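Local coordinates for protein L-amino acid deaminase (Proteus vulgaris, PDB 5I39) that is a membrane-bound flavoprotein that binds FAD and probably deaminates L-amino acids by flavin-dependent oxidation, at residues D39-G44 and G228-S233; G218-V223 and S233-A238; L250-P255 and K362-L367. One frame throughout, in Å; residues are numbered along the deposited sequence. Where two conformers were deposited one is given.

Contact 1: D39-G44 and G228-S233; sequences DVVVVG and GAIKTS. With FAD (flavin-adenine dinucleotide), chain B.
Chi1 of V41 (176°) puts CG1 anti to the backbone N, which leaves CG2 anti to the carbonyl carbon, beside N; this one methyl, CG2, meets I230 and T232. T232 answers with its own methyl: with OG1 anti to the backbone N (chi1 -169°), CG2 falls between N and the carbonyl carbon and lies 3.6 Å from V41 CG2. The branch methyl of I230 reaches the same atom, I230 CG2 standing 3.7 Å from V41 CG2, so a single valine methyl is shared by two residues of 228-233. The torsion that brings T232 CG2 to V41 turns OG1 to the start of the strand, 3.2 Å from D39 O; the hydroxyl's hydrogen bonds, however, are with A38 O and Q234 O. A water ties the two backbones at this end, donating to D39 O at 2.8 Å and accepting from S233 N at 2.9 Å. At the far end of 39-44, V43 CG1 packs 3.5 Å from C6A of the FAD adenine, and G44 CA comes within 3.3 Å of the ribose O4B; G44 opens a glycine pattern consistent with a Rossmann-type dinucleotide fold. Strand 40-43 is bonded through its backbone to strands 63-66 and 235-237, while strand 228-231 is an outer strand of the three-stranded antiparallel sheet, whose neighbour 219-225 also sends V223 onto V41 and I230.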
loop_
_atom_site.group_PDB
_atom_site.type_symbol
_atom_site.label_atom_id
_atom_site.label_comp_id
_atom_site.label_asym_id
_atom_site.label_seq_id
_atom_site.Cartn_x
_atom_site.Cartn_y
_atom_site.Cartn_z
ATOM N N ASP A 39 14.965 -7.827 -19.675
ATOM C CA ASP A 39 14.320 -6.756 -20.439
ATOM C C ASP A 39 14.033 -5.536 -19.563
ATOM O O ASP A 39 14.147 -4.406 -20.027
ATOM C CB ASP A 39 13.018 -7.224 -21.096
ATOM C CG ASP A 39 13.224 -8.305 -22.137
ATOM O OD1 ASP A 39 14.352 -8.464 -22.651
ATOM O OD2 ASP A 39 12.226 -8.999 -22.433
ATOM N N VAL A 40 13.658 -5.775 -18.307
ATOM C CA VAL A 40 13.485 -4.711 -17.315
ATOM C C VAL A 40 14.108 -5.173 -16.005
ATOM O O VAL A 40 13.911 -6.319 -15.597
ATOM C CB VAL A 40 11.998 -4.374 -17.052
ATOM C CG1 VAL A 40 11.873 -3.159 -16.134
ATOM C CG2 VAL A 40 11.251 -4.128 -18.354
ATOM N N VAL A 41 14.853 -4.279 -15.354
ATOM C CA VAL A 41 15.321 -4.509 -13.990
ATOM C C VAL A 41 14.557 -3.574 -13.058
ATOM O O VAL A 41 14.488 -2.367 -13.290
ATOM C CB VAL A 41 16.843 -4.321 -13.853
ATOM C CG1 VAL A 41 17.288 -4.478 -12.402
ATOM C CG2 VAL A 41 17.562 -5.336 -14.733
ATOM N N VAL A 42 13.978 -4.156 -12.011
ATOM C CA VAL A 42 13.216 -3.422 -11.011
ATOM C C VAL A 42 14.047 -3.371 -9.733
ATOM O O VAL A 42 14.534 -4.397 -9.264
ATOM C CB VAL A 42 11.868 -4.121 -10.747
ATOM C CG1 VAL A 42 11.091 -3.439 -9.627
ATOM C CG2 VAL A 42 11.026 -4.174 -12.013
ATOM N N VAL A 43 14.210 -2.167 -9.196
ATOM C CA VAL A 43 14.894 -1.963 -7.923
ATOM C C VAL A 43 13.845 -1.949 -6.813
ATOM O O VAL A 43 13.064 -0.996 -6.702
ATOM C CB VAL A 43 15.693 -0.643 -7.927
ATOM C CG1 VAL A 43 16.391 -0.422 -6.591
ATOM C CG2 VAL A 43 16.707 -0.639 -9.065
ATOM N N GLY A 44 13.834 -3.010 -6.007
ATOM C CA GLY A 44 12.955 -3.120 -4.841
ATOM C C GLY A 44 11.871 -4.175 -4.997
ATOM O O GLY A 44 11.129 -4.173 -5.986
ATOM N N GLY A 228 27.339 -7.842 -8.910
ATOM C CA GLY A 228 27.673 -7.701 -10.331
ATOM C C GLY A 228 26.620 -6.958 -11.128
ATOM O O GLY A 228 25.595 -6.526 -10.593
ATOM N N ALA A 229 26.882 -6.818 -12.423
ATOM C CA ALA A 229 26.041 -6.028 -13.316
ATOM C C ALA A 229 25.077 -6.906 -14.110
ATOM O O ALA A 229 25.447 -7.994 -14.544
ATOM C CB ALA A 229 26.909 -5.222 -14.267
ATOM N N ILE A 230 23.846 -6.420 -14.276
ATOM C CA ILE A 230 22.868 -7.057 -15.157
ATOM C C ILE A 230 22.610 -6.117 -16.342
ATOM O O ILE A 230 22.330 -4.928 -16.157
ATOM C CB ILE A 230 21.573 -7.479 -14.399
ATOM C CG1 ILE A 230 20.553 -8.095 -15.363
ATOM C CG2 ILE A 230 20.953 -6.328 -13.617
ATOM C CD1 ILE A 230 19.568 -9.021 -14.681
ATOM N N LYS A 231 22.713 -6.662 -17.553
ATOM C CA LYS A 231 22.462 -5.889 -18.762
ATOM C C LYS A 231 20.971 -5.613 -18.936
ATOM O O LYS A 231 20.154 -6.526 -18.863
ATOM C CB LYS A 231 22.986 -6.624 -19.993
ATOM C CG LYS A 231 24.493 -6.795 -20.018
ATOM C CD LYS A 231 24.934 -7.586 -21.238
ATOM C CE LYS A 231 26.442 -7.777 -21.279
ATOM N NZ LYS A 231 27.181 -6.529 -21.620
ATOM N N THR A 232 20.638 -4.348 -19.160
ATOM C CA THR A 232 19.266 -3.929 -19.446
ATOM C C THR A 232 19.292 -2.492 -19.931
ATOM O O THR A 232 20.262 -1.776 -19.686
ATOM C CB THR A 232 18.351 -4.008 -18.197
ATOM O OG1 THR A 232 16.982 -3.847 -18.592
ATOM C CG2 THR A 232 18.707 -2.935 -17.141
ATOM N N SER A 233 18.222 -2.078 -20.606
ATOM C CA SER A 233 18.024 -0.670 -20.962
ATOM C C SER A 233 16.763 -0.070 -20.338
ATOM O O SER A 233 16.413 1.071 -20.627
ATOM C CB SER A 233 17.996 -0.507 -22.483
ATOM O OG SER A 233 16.852 -1.124 -23.043
HETATM P PA FAD B . 8.651 -1.007 0.317
HETATM O O1A FAD B . 9.361 -0.344 1.504
HETATM O O2A FAD B . 7.654 -2.081 0.709
HETATM O O5B FAD B . 9.682 -1.716 -0.665
HETATM C C5B FAD B . 10.811 -1.051 -1.213
HETATM C C4B FAD B . 11.909 -2.096 -1.274
HETATM O O4B FAD B . 13.039 -1.540 -1.977
HETATM C C3B FAD B . 12.401 -2.492 0.119
HETATM O O3B FAD B . 12.173 -3.884 0.335
HETATM C C2B FAD B . 13.884 -2.092 0.080
HETATM O O2B FAD B . 14.733 -2.964 0.852
HETATM C C1B FAD B . 14.196 -2.110 -1.405
HETATM N N9A FAD B . 15.325 -1.276 -1.829
HETATM C C8A FAD B . 15.519 -0.003 -1.547
HETATM N N7A FAD B . 16.627 0.482 -2.145
HETATM C C5A FAD B . 17.129 -0.547 -2.814
HETATM C C6A FAD B . 18.296 -0.762 -3.665
HETATM N N6A FAD B . 19.158 0.246 -3.908
HETATM N N1A FAD B . 18.489 -1.982 -4.203
HETATM C C2A FAD B . 17.629 -2.987 -3.989
HETATM N N3A FAD B . 16.550 -2.878 -3.205
HETATM C C4A FAD B . 16.277 -1.702 -2.626
HETATM N N1 FAD B . -1.075 1.731 2.373
HETATM C C2 FAD B . -2.357 1.404 2.180
HETATM O O2 FAD B . -2.771 1.340 1.008
HETATM N N3 FAD B . -3.179 1.154 3.228
HETATM C C4 FAD B . -2.810 1.234 4.511
HETATM O O4 FAD B . -3.594 0.974 5.413
HETATM C C4X FAD B . -1.423 1.612 4.814
HETATM N N5 FAD B . -0.950 1.778 6.078
HETATM C C5X FAD B . 0.360 1.946 6.285
HETATM C C6 FAD B . 0.903 1.901 7.571
HETATM C C7 FAD B . 2.271 2.011 7.799
HETATM C C7M FAD B . 2.834 1.906 9.198
HETATM C C8 FAD B . 3.181 2.201 6.660
HETATM C C8M FAD B . 4.677 2.291 6.846
HETATM C C9 FAD B . 2.639 2.270 5.375
HETATM C C9A FAD B . 1.273 2.155 5.145
HETATM N N10 FAD B . 0.732 2.225 3.856
HETATM C C10 FAD B . -0.587 1.843 3.622
HETATM C "C1'" FAD B . 1.566 2.512 2.706
HETATM C "C2'" FAD B . 2.105 1.303 2.026
HETATM O "O2'" FAD B . 2.510 0.360 3.012
HETATM C "C3'" FAD B . 3.278 1.760 1.163
HETATM O "O3'" FAD B . 2.910 2.890 0.329
HETATM C "C4'" FAD B . 3.801 0.676 0.250
HETATM O "O4'" FAD B . 4.050 -0.527 1.000
HETATM C "C5'" FAD B . 5.085 1.144 -0.412
HETATM O "O5'" FAD B . 5.549 0.054 -1.210
HETATM P P FAD B . 7.030 0.145 -1.860
HETATM O O1P FAD B . 7.211 -1.093 -2.685
HETATM O O2P FAD B . 7.224 1.511 -2.482
HETATM O O3P FAD B . 8.001 0.177 -0.558
HETATM O O HOH W 1 16.173 -3.762 -21.802
#

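Contact 2: G218-V223 and S233-A238; sequences GVISDV and SQVVVA. With FAD (flavin-adenine dinucleotide), chain B.
The three-stranded antiparallel sheet meets the mixed sheet that binds FAD here, strand 219-225 packing on strand 235-237 and the turn before it. V235 is the apolar focus. Its CG1 stands anti to the backbone N (chi1 -180°), which leaves CG2 beside N, 3.7 Å from V223 CG2 and 4.1 Å from I220 CG2. V235 and I220 cross at about a right angle, V235 and V223 at a slant; both branches of I220, through CG2 and CD1, come loosely to the same methyl. At S233 the contact passes to the backbone: S233 CA is 3.2 Å from I220 O in a CA-H...O contact with an angle of 135° at the hydrogen. Between side chains, V219 CG1 rests against S233 CB. A water bridges I220 and S233, accepting from I220 N at 2.9 Å and donating to S233 O at 2.9 Å. Further on, strand 219-225 carries a classic bulge at S221-D222, opposite E214 on strand 210-216. At the other end of 233-238, A238 O approaches C5B of FAD. The chemistry is thus divided: valine and isoleucine methyls fill the buried interface between the sheets, whereas at its margin a water supplies a polar link between I220 N and S233 O, beside the backbone bond of S221 with T232, and the carbonyl of I220 meets a weakly polar C-H.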
loop_
_atom_site.group_PDB
_atom_site.type_symbol
_atom_site.label_atom_id
_atom_site.label_comp_id
_atom_site.label_asym_id
_atom_site.label_seq_id
_atom_site.Cartn_x
_atom_site.Cartn_y
_atom_site.Cartn_z
ATOM N N GLY A 218 23.854 7.436 -24.264
ATOM C CA GLY A 218 22.616 7.966 -23.669
ATOM C C GLY A 218 21.526 6.937 -23.377
ATOM O O GLY A 218 20.389 7.308 -23.067
ATOM N N VAL A 219 21.882 5.656 -23.457
ATOM C CA VAL A 219 20.968 4.538 -23.229
ATOM C C VAL A 219 21.483 3.762 -22.023
ATOM O O VAL A 219 22.676 3.494 -21.924
ATOM C CB VAL A 219 20.918 3.590 -24.451
ATOM C CG1 VAL A 219 19.882 2.490 -24.254
ATOM C CG2 VAL A 219 20.606 4.366 -25.726
ATOM N N ILE A 220 20.590 3.383 -21.114
ATOM C CA ILE A 220 20.989 2.550 -19.980
ATOM C C ILE A 220 21.515 1.227 -20.537
ATOM O O ILE A 220 20.924 0.664 -21.457
ATOM C CB ILE A 220 19.833 2.320 -18.984
ATOM C CG1 ILE A 220 19.428 3.652 -18.341
ATOM C CG2 ILE A 220 20.240 1.331 -17.891
ATOM C CD1 ILE A 220 18.083 3.635 -17.645
ATOM N N SER A 221 22.642 0.769 -20.002
ATOM C CA SER A 221 23.237 -0.514 -20.389
ATOM C C SER A 221 23.241 -1.550 -19.276
ATOM O O SER A 221 23.188 -2.741 -19.559
ATOM C CB SER A 221 24.668 -0.313 -20.898
ATOM O OG SER A 221 25.540 0.091 -19.858
ATOM N N ASP A 222 23.332 -1.114 -18.023
ATOM C CA ASP A 222 23.437 -2.027 -16.891
ATOM C C ASP A 222 22.815 -1.438 -15.651
ATOM O O ASP A 222 22.820 -0.225 -15.465
ATOM C CB ASP A 222 24.901 -2.316 -16.542
ATOM C CG ASP A 222 25.669 -2.938 -17.675
ATOM O OD1 ASP A 222 26.182 -2.174 -18.521
ATOM O OD2 ASP A 222 25.752 -4.184 -17.722
ATOM N N VAL A 223 22.299 -2.319 -14.802
ATOM C CA VAL A 223 22.121 -2.015 -13.391
ATOM C C VAL A 223 23.276 -2.693 -12.667
ATOM O O VAL A 223 23.500 -3.896 -12.826
ATOM C CB VAL A 223 20.764 -2.501 -12.857
ATOM C CG1 VAL A 223 20.662 -2.301 -11.349
ATOM C CG2 VAL A 223 19.643 -1.746 -13.550
ATOM N N SER A 233 18.222 -2.078 -20.606
ATOM C CA SER A 233 18.024 -0.670 -20.962
ATOM C C SER A 233 16.763 -0.070 -20.338
ATOM O O SER A 233 16.413 1.071 -20.627
ATOM C CB SER A 233 17.996 -0.507 -22.483
ATOM O OG SER A 233 16.852 -1.124 -23.043
ATOM N N GLN A 234 16.096 -0.828 -19.463
ATOM C CA GLN A 234 14.834 -0.397 -18.854
ATOM C C GLN A 234 14.861 -0.679 -17.363
ATOM O O GLN A 234 15.125 -1.804 -16.947
ATOM C CB GLN A 234 13.653 -1.102 -19.520
ATOM C CG GLN A 234 13.521 -0.752 -20.995
ATOM C CD GLN A 234 12.415 -1.511 -21.703
ATOM O OE1 GLN A 234 12.285 -2.730 -21.559
ATOM N NE2 GLN A 234 11.629 -0.802 -22.495
ATOM N N VAL A 235 14.596 0.358 -16.570
ATOM C CA VAL A 235 14.739 0.290 -15.119
ATOM C C VAL A 235 13.529 0.919 -14.438
ATOM O O VAL A 235 13.092 2.006 -14.813
ATOM C CB VAL A 235 16.033 0.995 -14.642
ATOM C CG1 VAL A 235 16.181 0.909 -13.125
ATOM C CG2 VAL A 235 17.254 0.380 -15.313
ATOM N N VAL A 236 13.002 0.220 -13.432
ATOM C CA VAL A 236 11.968 0.754 -12.552
ATOM C C VAL A 236 12.578 0.926 -11.168
ATOM O O VAL A 236 13.061 -0.038 -10.577
ATOM C CB VAL A 236 10.753 -0.186 -12.448
ATOM C CG1 VAL A 236 9.730 0.360 -11.455
ATOM C CG2 VAL A 236 10.115 -0.387 -13.815
ATOM N N VAL A 237 12.541 2.149 -10.654
ATOM C CA VAL A 237 12.983 2.421 -9.290
ATOM C C VAL A 237 11.755 2.388 -8.383
ATOM O O VAL A 237 10.900 3.274 -8.447
ATOM C CB VAL A 237 13.737 3.759 -9.189
ATOM C CG1 VAL A 237 14.116 4.067 -7.745
ATOM C CG2 VAL A 237 14.984 3.697 -10.059
ATOM N N ALA A 238 11.690 1.355 -7.544
ATOM C CA ALA A 238 10.597 1.162 -6.590
ATOM C C ALA A 238 11.212 0.854 -5.224
ATOM O O ALA A 238 10.890 -0.139 -4.582
ATOM C CB ALA A 238 9.670 0.044 -7.057
HETATM P PA FAD B . 8.651 -1.007 0.317
HETATM O O1A FAD B . 9.361 -0.344 1.504
HETATM O O2A FAD B . 7.654 -2.081 0.709
HETATM O O5B FAD B . 9.682 -1.716 -0.665
HETATM C C5B FAD B . 10.811 -1.051 -1.213
HETATM C C4B FAD B . 11.909 -2.096 -1.274
HETATM O O4B FAD B . 13.039 -1.540 -1.977
HETATM C C3B FAD B . 12.401 -2.492 0.119
HETATM O O3B FAD B . 12.173 -3.884 0.335
HETATM C C2B FAD B . 13.884 -2.092 0.080
HETATM O O2B FAD B . 14.733 -2.964 0.852
HETATM C C1B FAD B . 14.196 -2.110 -1.405
HETATM N N9A FAD B . 15.325 -1.276 -1.829
HETATM C C8A FAD B . 15.519 -0.003 -1.547
HETATM N N7A FAD B . 16.627 0.482 -2.145
HETATM C C5A FAD B . 17.129 -0.547 -2.814
HETATM C C6A FAD B . 18.296 -0.762 -3.665
HETATM N N6A FAD B . 19.158 0.246 -3.908
HETATM N N1A FAD B . 18.489 -1.982 -4.203
HETATM C C2A FAD B . 17.629 -2.987 -3.989
HETATM N N3A FAD B . 16.550 -2.878 -3.205
HETATM C C4A FAD B . 16.277 -1.702 -2.626
HETATM N N1 FAD B . -1.075 1.731 2.373
HETATM C C2 FAD B . -2.357 1.404 2.180
HETATM O O2 FAD B . -2.771 1.340 1.008
HETATM N N3 FAD B . -3.179 1.154 3.228
HETATM C C4 FAD B . -2.810 1.234 4.511
HETATM O O4 FAD B . -3.594 0.974 5.413
HETATM C C4X FAD B . -1.423 1.612 4.814
HETATM N N5 FAD B . -0.950 1.778 6.078
HETATM C C5X FAD B . 0.360 1.946 6.285
HETATM C C6 FAD B . 0.903 1.901 7.571
HETATM C C7 FAD B . 2.271 2.011 7.799
HETATM C C7M FAD B . 2.834 1.906 9.198
HETATM C C8 FAD B . 3.181 2.201 6.660
HETATM C C8M FAD B . 4.677 2.291 6.846
HETATM C C9 FAD B . 2.639 2.270 5.375
HETATM C C9A FAD B . 1.273 2.155 5.145
HETATM N N10 FAD B . 0.732 2.225 3.856
HETATM C C10 FAD B . -0.587 1.843 3.622
HETATM C "C1'" FAD B . 1.566 2.512 2.706
HETATM C "C2'" FAD B . 2.105 1.303 2.026
HETATM O "O2'" FAD B . 2.510 0.360 3.012
HETATM C "C3'" FAD B . 3.278 1.760 1.163
HETATM O "O3'" FAD B . 2.910 2.890 0.329
HETATM C "C4'" FAD B . 3.801 0.676 0.250
HETATM O "O4'" FAD B . 4.050 -0.527 1.000
HETATM C "C5'" FAD B . 5.085 1.144 -0.412
HETATM O "O5'" FAD B . 5.549 0.054 -1.210
HETATM P P FAD B . 7.030 0.145 -1.860
HETATM O O1P FAD B . 7.211 -1.093 -2.685
HETATM O O2P FAD B . 7.224 1.511 -2.482
HETATM O O3P FAD B . 8.001 0.177 -0.558
HETATM O O HOH W 2 17.742 3.404 -21.587
#

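Contact 3: L250-P255 and K362-L367; sequences LNVDVP and KEYPGL
Y364 reaches L250 and V252 with one long edge of its ring and its hydroxyl. From CB the side chain leaves with CG anti to the carbonyl carbon, beside the backbone N (chi1 -63°). CD2 is the first ring atom to meet the other segment, grazing V252 CG2, and CE2 comes closer, 3.8 Å from that methyl and 3.7 Å from L250 CB. CZ also lies beside L250 CB and L250 O. At the tip, OH donates to L250 O at 2.8 Å, with a C=O...donor angle of 119° and the donor tilted 23° from the carbonyl plane. Both L250 O and V252 CG2 lie near the plane of the ring, so one edge of it faces both the carbonyl and the methyl. L250 CD2 stands 3.9 Å from Y364 OH. The same V252 CG2 is flanked by E363, whose chain bends at chi2, with E363 CD 3.9 Å from V252 CG2; the carboxylate of E363 bonds through OE1 to Y406. The carbonyl bound by Y364 belongs to L250, just past helix 243-248 and before N251, which with its positive phi is the C-prime residue of a Schellman motif. Residues 362-366 belong to the loop between strands 357-360 and 367-371, and a type II turn runs from Y364 to L367; L367 packs on M247 of that helix and on V235 and V237 of the neighbouring strand.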
loop_
_atom_site.group_PDB
_atom_site.type_symbol
_atom_site.label_atom_id
_atom_site.label_comp_id
_atom_site.label_asym_id
_atom_site.label_seq_id
_atom_site.Cartn_x
_atom_site.Cartn_y
_atom_site.Cartn_z
ATOM N N LEU A 250 22.350 9.383 -8.743
ATOM C CA LEU A 250 22.256 9.685 -10.175
ATOM C C LEU A 250 22.039 11.186 -10.469
ATOM O O LEU A 250 21.726 11.560 -11.601
ATOM C CB LEU A 250 21.120 8.852 -10.779
ATOM C CG LEU A 250 21.264 7.331 -10.675
ATOM C CD1 LEU A 250 19.985 6.660 -11.136
ATOM C CD2 LEU A 250 22.442 6.812 -11.485
ATOM N N ASN A 251 22.235 12.033 -9.458
ATOM C CA ASN A 251 22.068 13.493 -9.557
ATOM C C ASN A 251 20.656 13.942 -9.958
ATOM O O ASN A 251 20.486 14.892 -10.723
ATOM C CB ASN A 251 23.136 14.100 -10.484
ATOM C CG ASN A 251 24.551 13.749 -10.050
ATOM O OD1 ASN A 251 24.872 13.792 -8.863
ATOM N ND2 ASN A 251 25.406 13.407 -11.010
ATOM N N VAL A 252 19.652 13.247 -9.423
ATOM C CA VAL A 252 18.246 13.600 -9.619
ATOM C C VAL A 252 17.596 13.740 -8.249
ATOM O O VAL A 252 17.658 12.815 -7.435
ATOM C CB VAL A 252 17.504 12.527 -10.447
ATOM C CG1 VAL A 252 16.012 12.838 -10.570
ATOM C CG2 VAL A 252 18.129 12.393 -11.827
ATOM N N ASP A 253 16.960 14.886 -8.015
ATOM C CA ASP A 253 16.258 15.156 -6.765
ATOM C C ASP A 253 14.840 14.588 -6.805
ATOM O O ASP A 253 14.072 14.883 -7.719
ATOM C CB ASP A 253 16.185 16.658 -6.493
ATOM C CG ASP A 253 15.497 16.971 -5.177
ATOM O OD1 ASP A 253 16.074 16.666 -4.115
ATOM O OD2 ASP A 253 14.369 17.500 -5.204
ATOM N N VAL A 254 14.508 13.779 -5.803
ATOM C CA VAL A 254 13.149 13.265 -5.614
ATOM C C VAL A 254 12.672 13.853 -4.283
ATOM O O VAL A 254 13.172 13.435 -3.232
ATOM C CB VAL A 254 13.114 11.724 -5.573
ATOM C CG1 VAL A 254 11.686 11.216 -5.415
ATOM C CG2 VAL A 254 13.725 11.146 -6.839
ATOM N N PRO A 255 11.748 14.847 -4.307
ATOM C CA PRO A 255 11.308 15.428 -3.044
ATOM C C PRO A 255 10.382 14.488 -2.264
ATOM O O PRO A 255 9.212 14.305 -2.618
ATOM C CB PRO A 255 10.588 16.706 -3.474
ATOM C CG PRO A 255 10.072 16.404 -4.825
ATOM C CD PRO A 255 11.010 15.406 -5.453
ATOM N N LYS A 362 13.599 12.505 -16.996
ATOM C CA LYS A 362 14.154 13.069 -18.238
ATOM C C LYS A 362 15.673 12.879 -18.361
ATOM O O LYS A 362 16.191 12.721 -19.461
ATOM C CB LYS A 362 13.760 14.546 -18.413
ATOM C CG LYS A 362 14.333 15.525 -17.394
ATOM C CD LYS A 362 13.867 16.959 -17.637
ATOM C CE LYS A 362 12.370 17.142 -17.424
ATOM N NZ LYS A 362 11.963 18.574 -17.392
ATOM N N GLU A 363 16.364 12.850 -17.225
ATOM C CA GLU A 363 17.812 12.647 -17.181
ATOM C C GLU A 363 18.238 11.233 -17.614
ATOM O O GLU A 363 19.372 11.032 -18.052
ATOM C CB GLU A 363 18.344 12.937 -15.769
ATOM C CG GLU A 363 18.185 14.388 -15.305
ATOM C CD GLU A 363 16.834 14.713 -14.677
ATOM O OE1 GLU A 363 15.890 13.892 -14.751
ATOM O OE2 GLU A 363 16.710 15.817 -14.112
ATOM N N TYR A 364 17.329 10.265 -17.477
ATOM C CA TYR A 364 17.601 8.859 -17.785
ATOM C C TYR A 364 16.461 8.227 -18.580
ATOM O O TYR A 364 15.610 7.546 -18.008
ATOM C CB TYR A 364 17.841 8.079 -16.487
ATOM C CG TYR A 364 19.061 8.569 -15.754
ATOM C CD1 TYR A 364 20.330 8.082 -16.066
ATOM C CD2 TYR A 364 18.957 9.563 -14.779
ATOM C CE1 TYR A 364 21.456 8.549 -15.408
ATOM C CE2 TYR A 364 20.080 10.042 -14.122
ATOM C CZ TYR A 364 21.326 9.531 -14.440
ATOM O OH TYR A 364 22.447 9.996 -13.795
ATOM N N PRO A 365 16.439 8.443 -19.910
ATOM C CA PRO A 365 15.505 7.710 -20.766
ATOM C C PRO A 365 15.588 6.202 -20.508
ATOM O O PRO A 365 16.684 5.660 -20.373
ATOM C CB PRO A 365 15.982 8.058 -22.179
ATOM C CG PRO A 365 16.602 9.400 -22.033
ATOM C CD PRO A 365 17.251 9.403 -20.681
ATOM N N GLY A 366 14.430 5.556 -20.391
ATOM C CA GLY A 366 14.350 4.138 -20.031
ATOM C C GLY A 366 14.244 3.861 -18.538
ATOM O O GLY A 366 14.155 2.702 -18.141
ATOM N N LEU A 367 14.254 4.909 -17.712
ATOM C CA LEU A 367 14.107 4.768 -16.264
ATOM C C LEU A 367 12.814 5.428 -15.808
ATOM O O LEU A 367 12.517 6.558 -16.187
ATOM C CB LEU A 367 15.300 5.379 -15.523
ATOM C CG LEU A 367 15.326 5.124 -14.003
ATOM C CD1 LEU A 367 16.751 4.917 -13.508
ATOM C CD2 LEU A 367 14.654 6.238 -13.217
#

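Contacts 1 and 2 are close neighbours, their centres 6 Å apart, and share S233; along the chain their segments alternate. Strands 40-43 and 235-237 lie side by side and parallel in the six-stranded mixed sheet, while 219-225 and 228-231 pair in the three-stranded sheet, so both contacts belong to one interface between sheets. Contact 3 follows in sequence, its centre 11 Å from contact 2 and 16 Å from contact 1. It joins contact 2 where V235 N lies 2.9 Å from G366 O, a probable hydrogen bond, as strand 367-371 begins beside 235-237. The three-stranded sheet thus packs on strands 40-43 and 235-237, whose ends reach FAD.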